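Prolyl 4-hydroxylase alpha subunit Fe(2+) 2OG dioxygenase domain-containing protein (Burkholderia ambifaria, PDB 3W20) probably catalyses the 2-oxoglutarate-dependent oxidation of N-substituted L-amino acids, using a metal site that holds zinc in this crystal. Local coordinates at residues P175-G180 against F240-L245; M193-N198 against A226-K231. All blocks are in the same frame, centred on the assembly; numbering follows the deposited sequence. Where two conformers were deposited one is given.

Contact 1: residues P175-G180 against F240-L245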
ATOM      1  N   PRO A 175      11.823   8.998  20.315  1.00 14.72           N
ATOM      2  CA  PRO A 175      13.058   8.522  20.981  1.00 14.13           C
ATOM      3  C   PRO A 175      12.873   7.312  21.874  1.00 14.24           C
ATOM      4  O   PRO A 175      13.820   6.572  22.144  1.00 14.74           O
ATOM      5  CB  PRO A 175      13.488   9.752  21.854  1.00 16.47           C
ATOM      6  CG  PRO A 175      12.264  10.626  21.889  1.00 16.26           C
ATOM      7  CD  PRO A 175      11.423  10.380  20.703  1.00 14.60           C
ATOM      8  N   ARG A 176      11.633   7.027  22.301  1.00 13.24           N
ATOM      9  CA  ARG A 176      11.390   5.860  23.084  1.00 14.09           C
ATOM     10  C   ARG A 176      10.758   4.714  22.286  1.00 13.57           C
ATOM     11  O   ARG A 176      10.016   3.897  22.851  1.00 14.76           O
ATOM     12  CB  ARG A 176      10.565   6.157  24.361  1.00 14.45           C
ATOM     13  CG  ARG A 176      11.143   7.312  25.206  1.00 15.73           C
ATOM     14  CD  ARG A 176      12.629   7.081  25.588  1.00 16.20           C
ATOM     15  NE  ARG A 176      13.265   8.412  25.706  1.00 20.51           N
ATOM     16  CZ  ARG A 176      14.564   8.632  25.526  1.00 18.06           C
ATOM     17  NH1 ARG A 176      15.017   9.858  25.634  1.00 20.06           N
ATOM     18  NH2 ARG A 176      15.446   7.657  25.308  1.00 17.98           N
ATOM     19  N   GLN A 177      10.955   4.683  20.953  1.00 12.04           N
ATOM     20  CA  GLN A 177      10.361   3.566  20.164  1.00 12.31           C
ATOM     21  C   GLN A 177      10.833   2.253  20.830  1.00 12.25           C
ATOM     22  O   GLN A 177      12.036   2.119  21.130  1.00 12.66           O
ATOM     23  CB  GLN A 177      10.887   3.624  18.742  1.00 11.10           C
ATOM     24  CG  GLN A 177      10.415   2.408  17.861  1.00 12.09           C
ATOM     25  CD  GLN A 177      10.781   2.585  16.392  1.00 11.70           C
ATOM     26  OE1 GLN A 177      10.639   3.669  15.840  1.00 12.65           O
ATOM     27  NE2 GLN A 177      11.084   1.454  15.728  1.00 11.98           N
ATOM     28  N   LEU A 178       9.905   1.281  20.995  1.00 11.81           N
ATOM     29  CA  LEU A 178      10.314   0.025  21.654  1.00 12.78           C
ATOM     30  C   LEU A 178      10.280  -1.088  20.669  1.00 14.68           C
ATOM     31  O   LEU A 178       9.356  -1.115  19.836  1.00 13.39           O
ATOM     32  CB  LEU A 178       9.371  -0.313  22.807  1.00 13.26           C
ATOM     33  CG  LEU A 178       9.253   0.862  23.774  1.00 12.78           C
ATOM     34  CD1 LEU A 178       8.261   0.425  24.854  1.00 13.99           C
ATOM     35  CD2 LEU A 178      10.639   1.308  24.367  1.00 13.14           C
ATOM     36  N   GLY A 179      11.203  -2.055  20.804  1.00 14.34           N
ATOM     37  CA  GLY A 179      11.022  -3.360  20.146  1.00 15.23           C
ATOM     38  C   GLY A 179      10.500  -4.310  21.235  1.00 15.10           C
ATOM     39  O   GLY A 179      10.840  -4.140  22.431  1.00 15.45           O
ATOM     40  N   GLY A 180       9.667  -5.288  20.853  1.00 15.88           N
ATOM     41  CA  GLY A 180       9.161  -6.262  21.831  1.00 16.27           C
ATOM     42  C   GLY A 180       9.222  -7.597  21.101  1.00 17.52           C
ATOM     43  O   GLY A 180       8.602  -7.725  19.993  1.00 17.37           O
ATOM     44  N   PHE A 240      12.705  -3.368  24.643  1.00 12.85           N
ATOM     45  CA  PHE A 240      13.855  -2.549  24.721  1.00 12.54           C
ATOM     46  C   PHE A 240      13.733  -1.295  23.880  1.00 12.71           C
ATOM     47  O   PHE A 240      12.879  -1.216  22.978  1.00 13.11           O
ATOM     48  CB  PHE A 240      15.142  -3.288  24.210  1.00 12.24           C
ATOM     49  CG  PHE A 240      15.066  -3.721  22.770  1.00 14.78           C
ATOM     50  CD1 PHE A 240      15.832  -3.085  21.776  1.00 14.47           C
ATOM     51  CD2 PHE A 240      14.270  -4.822  22.409  1.00 15.87           C
ATOM     52  CE1 PHE A 240      15.734  -3.513  20.425  1.00 15.85           C
ATOM     53  CE2 PHE A 240      14.167  -5.241  21.073  1.00 15.15           C
ATOM     54  CZ  PHE A 240      14.914  -4.617  20.088  1.00 15.87           C
ATOM     55  N   GLN A 241      14.624  -0.338  24.177  1.00 12.87           N
ATOM     56  CA  GLN A 241      14.593   0.912  23.371  1.00 12.70           C
ATOM     57  C   GLN A 241      15.283   0.649  22.045  1.00 13.71           C
ATOM     58  O   GLN A 241      16.550   0.472  21.952  1.00 13.81           O
ATOM     59  CB  GLN A 241      15.200   2.110  24.136  1.00 13.56           C
ATOM     60  CG  GLN A 241      14.398   2.436  25.353  1.00 12.81           C
ATOM     61  CD  GLN A 241      14.744   3.850  25.877  1.00 14.59           C
ATOM     62  OE1 GLN A 241      14.865   4.784  25.074  1.00 15.12           O
ATOM     63  NE2 GLN A 241      14.903   4.010  27.162  1.00 13.73           N
ATOM     64  N   SER A 242      14.513   0.649  20.930  1.00 11.40           N
ATOM     65  CA  SER A 242      15.074   0.086  19.712  1.00 12.03           C
ATOM     66  C   SER A 242      16.008   1.055  18.952  1.00 13.96           C
ATOM     67  O   SER A 242      16.690   0.649  18.008  1.00 12.77           O
ATOM     68  CB  SER A 242      13.967  -0.471  18.812  1.00 12.67           C
ATOM     69  OG  SER A 242      13.216   0.597  18.220  1.00 13.00           O
ATOM     70  N   LYS A 243      16.067   2.337  19.397  1.00 11.91           N
ATOM     71  CA  LYS A 243      17.044   3.255  18.778  1.00 12.02           C
ATOM     72  C   LYS A 243      18.529   2.945  19.151  1.00 11.56           C
ATOM     73  O   LYS A 243      19.444   3.458  18.455  1.00 13.07           O
ATOM     74  CB  LYS A 243      16.642   4.699  19.137  1.00 12.34           C
ATOM     75  CG  LYS A 243      15.502   5.091  18.179  1.00 11.95           C
ATOM     76  CD  LYS A 243      15.125   6.545  18.432  1.00 12.38           C
ATOM     77  CE  LYS A 243      16.230   7.603  18.261  1.00 11.22           C
ATOM     78  NZ  LYS A 243      16.870   7.548  16.875  1.00 11.42           N
ATOM     79  N   ASN A 244      18.716   2.237  20.281  1.00 13.49           N
ATOM     80  CA  ASN A 244      20.085   1.791  20.690  1.00 13.64           C
ATOM     81  C   ASN A 244      20.526   0.751  19.697  1.00 14.17           C
ATOM     82  O   ASN A 244      19.745  -0.149  19.346  1.00 14.14           O
ATOM     83  CB  ASN A 244      20.021   1.195  22.075  1.00 14.47           C
ATOM     84  CG  ASN A 244      19.540   2.195  23.106  1.00 18.95           C
ATOM     85  OD1 ASN A 244      19.984   3.272  23.155  1.00 23.05           O
ATOM     86  ND2 ASN A 244      18.740   1.753  24.000  1.00 27.06           N
ATOM     87  N   LEU A 245      21.763   0.902  19.237  1.00 12.61           N
ATOM     88  CA  LEU A 245      22.354  -0.137  18.390  1.00 14.47           C
ATOM     89  C   LEU A 245      22.251  -1.542  19.064  1.00 14.53           C
ATOM     90  O   LEU A 245      22.434  -1.700  20.279  1.00 14.47           O
ATOM     91  CB  LEU A 245      23.804   0.287  18.118  1.00 15.70           C
ATOM     92  CG  LEU A 245      24.300  -0.479  16.921  1.00 20.26           C
ATOM     93  CD1 LEU A 245      23.848   0.217  15.655  1.00 20.44           C
ATOM     94  CD2 LEU A 245      25.817  -0.569  17.063  1.00 23.24           C
TER
HETATM   95  O   HOH W   1      14.271   3.841  21.185  1.00 12.91           O

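Contact 2: residues M193-N198 against A226-K231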
HETATM    1  N   MSE A 193      21.186 -11.342  22.436  1.00 20.40           N
HETATM    2  CA  MSE A 193      21.182  -9.973  21.868  1.00 18.57           C
HETATM    3  C   MSE A 193      22.186  -9.139  22.594  1.00 17.97           C
HETATM    4  O   MSE A 193      22.240  -9.184  23.849  1.00 19.67           O
HETATM    5  CB  MSE A 193      19.763  -9.357  22.011  1.00 21.03           C
HETATM    6  CG  MSE A 193      19.782  -8.028  21.278  1.00 23.62           C
HETATM    7 SE   MSE A 193      17.891  -7.361  21.511  1.00 35.46          SE
HETATM    8  CE  MSE A 193      18.262  -5.628  22.098  1.00 25.05           C
ATOM      9  N   VAL A 194      22.951  -8.354  21.868  1.00 16.92           N
ATOM     10  CA  VAL A 194      23.819  -7.369  22.486  1.00 16.71           C
ATOM     11  C   VAL A 194      23.192  -5.971  22.152  1.00 16.65           C
ATOM     12  O   VAL A 194      22.726  -5.736  21.033  1.00 15.69           O
ATOM     13  CB  VAL A 194      25.230  -7.452  21.932  1.00 19.12           C
ATOM     14  CG1 VAL A 194      26.056  -6.370  22.562  1.00 20.42           C
ATOM     15  CG2 VAL A 194      25.774  -8.838  22.308  1.00 22.73           C
HETATM   16  N   MSE A 195      23.195  -5.068  23.130  1.00 14.99           N
HETATM   17  CA  MSE A 195      22.614  -3.734  22.929  1.00 12.87           C
HETATM   18  C   MSE A 195      23.683  -2.737  23.437  1.00 15.31           C
HETATM   19  O   MSE A 195      24.147  -2.843  24.619  1.00 15.74           O
HETATM   20  CB  MSE A 195      21.249  -3.655  23.716  1.00 14.87           C
HETATM   21  CG  MSE A 195      20.855  -2.210  23.590  1.00 16.12           C
HETATM   22 SE   MSE A 195      19.033  -2.100  24.458  1.00 29.25          SE
HETATM   23  CE  MSE A 195      19.329  -2.196  26.258  1.00 21.02           C
ATOM     24  N   TRP A 196      24.125  -1.787  22.554  1.00 13.21           N
ATOM     25  CA  TRP A 196      25.043  -0.788  22.978  1.00 14.65           C
ATOM     26  C   TRP A 196      24.435   0.569  23.316  1.00 15.83           C
ATOM     27  O   TRP A 196      23.362   0.943  22.808  1.00 13.89           O
ATOM     28  CB  TRP A 196      26.032  -0.527  21.860  1.00 15.84           C
ATOM     29  CG  TRP A 196      26.941  -1.710  21.499  1.00 19.32           C
ATOM     30  CD1 TRP A 196      28.254  -1.951  21.938  1.00 21.19           C
ATOM     31  CD2 TRP A 196      26.645  -2.811  20.581  1.00 19.26           C
ATOM     32  NE1 TRP A 196      28.758  -3.097  21.357  1.00 21.70           N
ATOM     33  CE2 TRP A 196      27.870  -3.643  20.523  1.00 20.93           C
ATOM     34  CE3 TRP A 196      25.609  -3.113  19.751  1.00 21.07           C
ATOM     35  CZ2 TRP A 196      27.930  -4.792  19.739  1.00 21.78           C
ATOM     36  CZ3 TRP A 196      25.671  -4.282  18.972  1.00 24.38           C
ATOM     37  CH2 TRP A 196      26.833  -5.068  18.936  1.00 22.75           C
ATOM     38  N   ASP A 197      25.150   1.320  24.178  1.00 17.20           N
ATOM     39  CA  ASP A 197      24.798   2.707  24.493  1.00 17.04           C
ATOM     40  C   ASP A 197      25.278   3.650  23.403  1.00 16.78           C
ATOM     41  O   ASP A 197      26.246   4.483  23.524  1.00 16.84           O
ATOM     42  CB  ASP A 197      25.294   3.018  25.923  1.00 20.07           C
ATOM     43  CG  ASP A 197      25.117   4.452  26.296  1.00 24.52           C
ATOM     44  OD1 ASP A 197      24.150   5.067  25.819  1.00 22.55           O
ATOM     45  OD2 ASP A 197      26.017   4.964  27.000  1.00 28.22           O
ATOM     46  N   ASN A 198      24.654   3.468  22.240  1.00 17.32           N
ATOM     47  CA  ASN A 198      25.019   4.193  21.015  1.00 18.16           C
ATOM     48  C   ASN A 198      23.757   4.319  20.168  1.00 17.86           C
ATOM     49  O   ASN A 198      23.096   3.337  19.958  1.00 16.86           O
ATOM     50  CB  ASN A 198      26.098   3.439  20.232  1.00 19.72           C
ATOM     51  CG  ASN A 198      26.495   4.149  18.956  1.00 21.04           C
ATOM     52  OD1 ASN A 198      25.745   4.164  17.967  1.00 21.67           O
ATOM     53  ND2 ASN A 198      27.697   4.785  18.971  1.00 24.61           N
ATOM     54  N   ALA A 226      29.141   1.418  26.432  1.00 20.40           N
ATOM     55  CA  ALA A 226      28.674   0.405  27.370  1.00 20.86           C
ATOM     56  C   ALA A 226      27.736  -0.565  26.621  1.00 22.45           C
ATOM     57  O   ALA A 226      26.964  -0.154  25.745  1.00 19.57           O
ATOM     58  CB  ALA A 226      28.003   1.021  28.604  1.00 22.53           C
ATOM     59  N   LYS A 227      27.801  -1.859  26.975  1.00 18.08           N
ATOM     60  CA  LYS A 227      26.876  -2.798  26.355  1.00 18.60           C
ATOM     61  C   LYS A 227      26.134  -3.640  27.384  1.00 18.18           C
ATOM     62  O   LYS A 227      26.674  -3.912  28.467  1.00 17.89           O
ATOM     63  CB  LYS A 227      27.543  -3.648  25.228  1.00 22.76           C
ATOM     64  CG  LYS A 227      28.348  -4.767  25.727  1.00 25.04           C
ATOM     65  CD  LYS A 227      29.140  -5.420  24.593  1.00 28.30           C
ATOM     66  CE  LYS A 227      30.121  -6.327  25.309  1.00 26.93           C
ATOM     67  NZ  LYS A 227      30.944  -7.070  24.300  1.00 26.73           N
ATOM     68  N   ILE A 228      24.903  -4.030  27.040  1.00 16.00           N
ATOM     69  CA  ILE A 228      24.079  -4.959  27.818  1.00 13.76           C
ATOM     70  C   ILE A 228      23.992  -6.187  26.972  1.00 16.86           C
ATOM     71  O   ILE A 228      23.551  -6.130  25.798  1.00 15.14           O
ATOM     72  CB  ILE A 228      22.683  -4.356  27.964  1.00 14.85           C
ATOM     73  CG1 ILE A 228      22.786  -3.124  28.851  1.00 14.51           C
ATOM     74  CG2 ILE A 228      21.743  -5.377  28.562  1.00 16.00           C
ATOM     75  CD1 ILE A 228      21.460  -2.393  28.994  1.00 14.04           C
HETATM   76  N   MSE A 229      24.482  -7.333  27.496  1.00 17.42           N
HETATM   77  CA  MSE A 229      24.241  -8.631  26.828  0.50 16.56           C
HETATM   78  C   MSE A 229      23.045  -9.369  27.413  1.00 16.48           C
HETATM   79  O   MSE A 229      22.932  -9.553  28.598  1.00 16.63           O
HETATM   80  CB  MSE A 229      25.538  -9.497  26.796  0.50 16.94           C
HETATM   81  CG  MSE A 229      26.551  -8.840  25.843  0.50 16.14           C
HETATM   82 SE   MSE A 229      28.284  -9.788  25.977  0.50 23.78          SE
HETATM   83  CE  MSE A 229      27.570 -11.615  25.840  0.50 21.99           C
ATOM     84  N   LEU A 230      22.094  -9.761  26.543  1.00 17.62           N
ATOM     85  CA  LEU A 230      20.864 -10.392  26.962  1.00 16.18           C
ATOM     86  C   LEU A 230      20.823 -11.797  26.329  1.00 16.98           C
ATOM     87  O   LEU A 230      21.344 -11.947  25.225  1.00 21.74           O
ATOM     88  CB  LEU A 230      19.696  -9.597  26.337  1.00 19.02           C
ATOM     89  CG  LEU A 230      19.458  -8.169  26.811  1.00 22.60           C
ATOM     90  CD1 LEU A 230      18.245  -7.584  26.114  1.00 26.91           C
ATOM     91  CD2 LEU A 230      19.210  -8.229  28.307  1.00 18.52           C
ATOM     92  N   LYS A 231      20.319 -12.788  27.062  1.00 17.62           N
ATOM     93  CA  LYS A 231      20.119 -14.125  26.506  1.00 18.93           C
ATOM     94  C   LYS A 231      18.684 -14.515  26.825  1.00 21.14           C
ATOM     95  O   LYS A 231      18.423 -15.273  27.778  1.00 22.73           O
ATOM     96  CB  LYS A 231      21.064 -15.147  27.200  1.00 20.74           C
ATOM     97  CG  LYS A 231      22.572 -14.930  27.072  1.00 26.78           C
ATOM     98  CD  LYS A 231      23.121 -15.213  25.687  1.00 25.76           C
ATOM     99  CE  LYS A 231      24.646 -15.490  25.770  1.00 26.09           C
ATOM    100  NZ  LYS A 231      25.294 -15.766  24.465  1.00 28.17           N
TER

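Contact 1: residues P175-G180 against F240-L245
Gly-179 N lies over one face of the Phe-240 ring. Gly-179 CA is 4.2 Å from the centroid of the Phe-240 ring, an off-centre CH-pi contact. Phe-240 CG sits between its backbone N and carbonyl carbon (chi1 61°), which brings it nearer Gly-179. The ring of His-246, a zinc ligand, meets Phe-240 edge-to-face. The guanidinium of Arg-176 has Pro-175 CB over the centre of one face. At its edge, in plane, Arg-176 NH2 gives a nearly straight hydrogen bond of 2.9 Å to a lone pair of Gln-241 OE1. The two planar groups stand 86° apart. Gln-241 OE1 also accepts from Arg-199. The backbones form antiparallel strands of the double-stranded beta-helix. Gly-179 and Phe-240 are the hydrogen-bonded pair, with Gly-179 N to Phe-240 O at 2.9 Å and Phe-240 N to Gly-179 O at 3.0 Å. Beyond it, a type I turn runs from Gln-241 to Asn-244. Ser-242 N bonds to Gln-177 O at 2.9 Å. Water 1 donates to Pro-175 O and Gln-177 O and accepts from Lys-243 N. Ser-242 OG is hydrogen-bonded to the backbone O of zinc ligand Asp-157. Lys-243 CD rests on Pro-175 CA at 3.8 Å, while its NZ forms a salt bridge with Asp-158.

Contact 2: residues M193-N198 against A226-K231
Met-193 and Leu-230 are joined by two backbone hydrogen bonds, Met-193 N to Leu-230 O at 2.9 Å and Leu-230 N to Met-193 O at 2.8 Å. Met-195 and Ile-228 form a second such pair. Asp-197 N adds a fifth bond, to Ala-226 O at 2.8 Å. The strands run antiparallel, with an angle of 164° between their directions. On the face of Met-195 and Ile-228 the side chains run side by side, and Met-195 CE meets Ile-228 CD1 at 3.5 Å, tighter than usual. Met-193 and Met-195 are selenomethionine. On the other face Val-194 CG1 is 3.8 Å from Lys-227 CD. Lys-227 CB makes a CH-pi contact over the face of the Trp-196 five-membered ring, 4.2 Å from its centroid. Val-194 CG1 also lies over a face of the Trp-196 ring, offset toward the rim. Lys-227 CG sits between the backbone N and carbonyl carbon (chi1 79°), and the extended chain carries CD to 4.0 Å from Trp-196 NE1. No side-chain hydrogen bond crosses the contact; Lys-227 touches through CB and CD. Five backbone bonds hold the register, while one apolar face packs inward on Phe-240 and Met-10 and the other is more open to solvent.

In the fold
The centres of contacts 1 and 2 are 12 Å apart. Contact 1 belongs to the large mixed sheet, through strands 178-185 and 236-241. Contact 2 belongs to the three-stranded antiparallel sheet, where strand 193-196 lies between 227-230 and 246-248. Along the chain the order is 175-180, 193-198, 226-231, 240-245, so contact 1 brackets contact 2. The contacts also touch. Leu-245 N and O probably bond to Asn-198 O and Trp-196 N, and Phe-240 packs on Met-193. Strand 246-248 starts with the zinc ligand His-246. This is consistent with the two sheets of a double-stranded beta-helix lying against each other beside the metal site, as in 2-oxoglutarate dioxygenases.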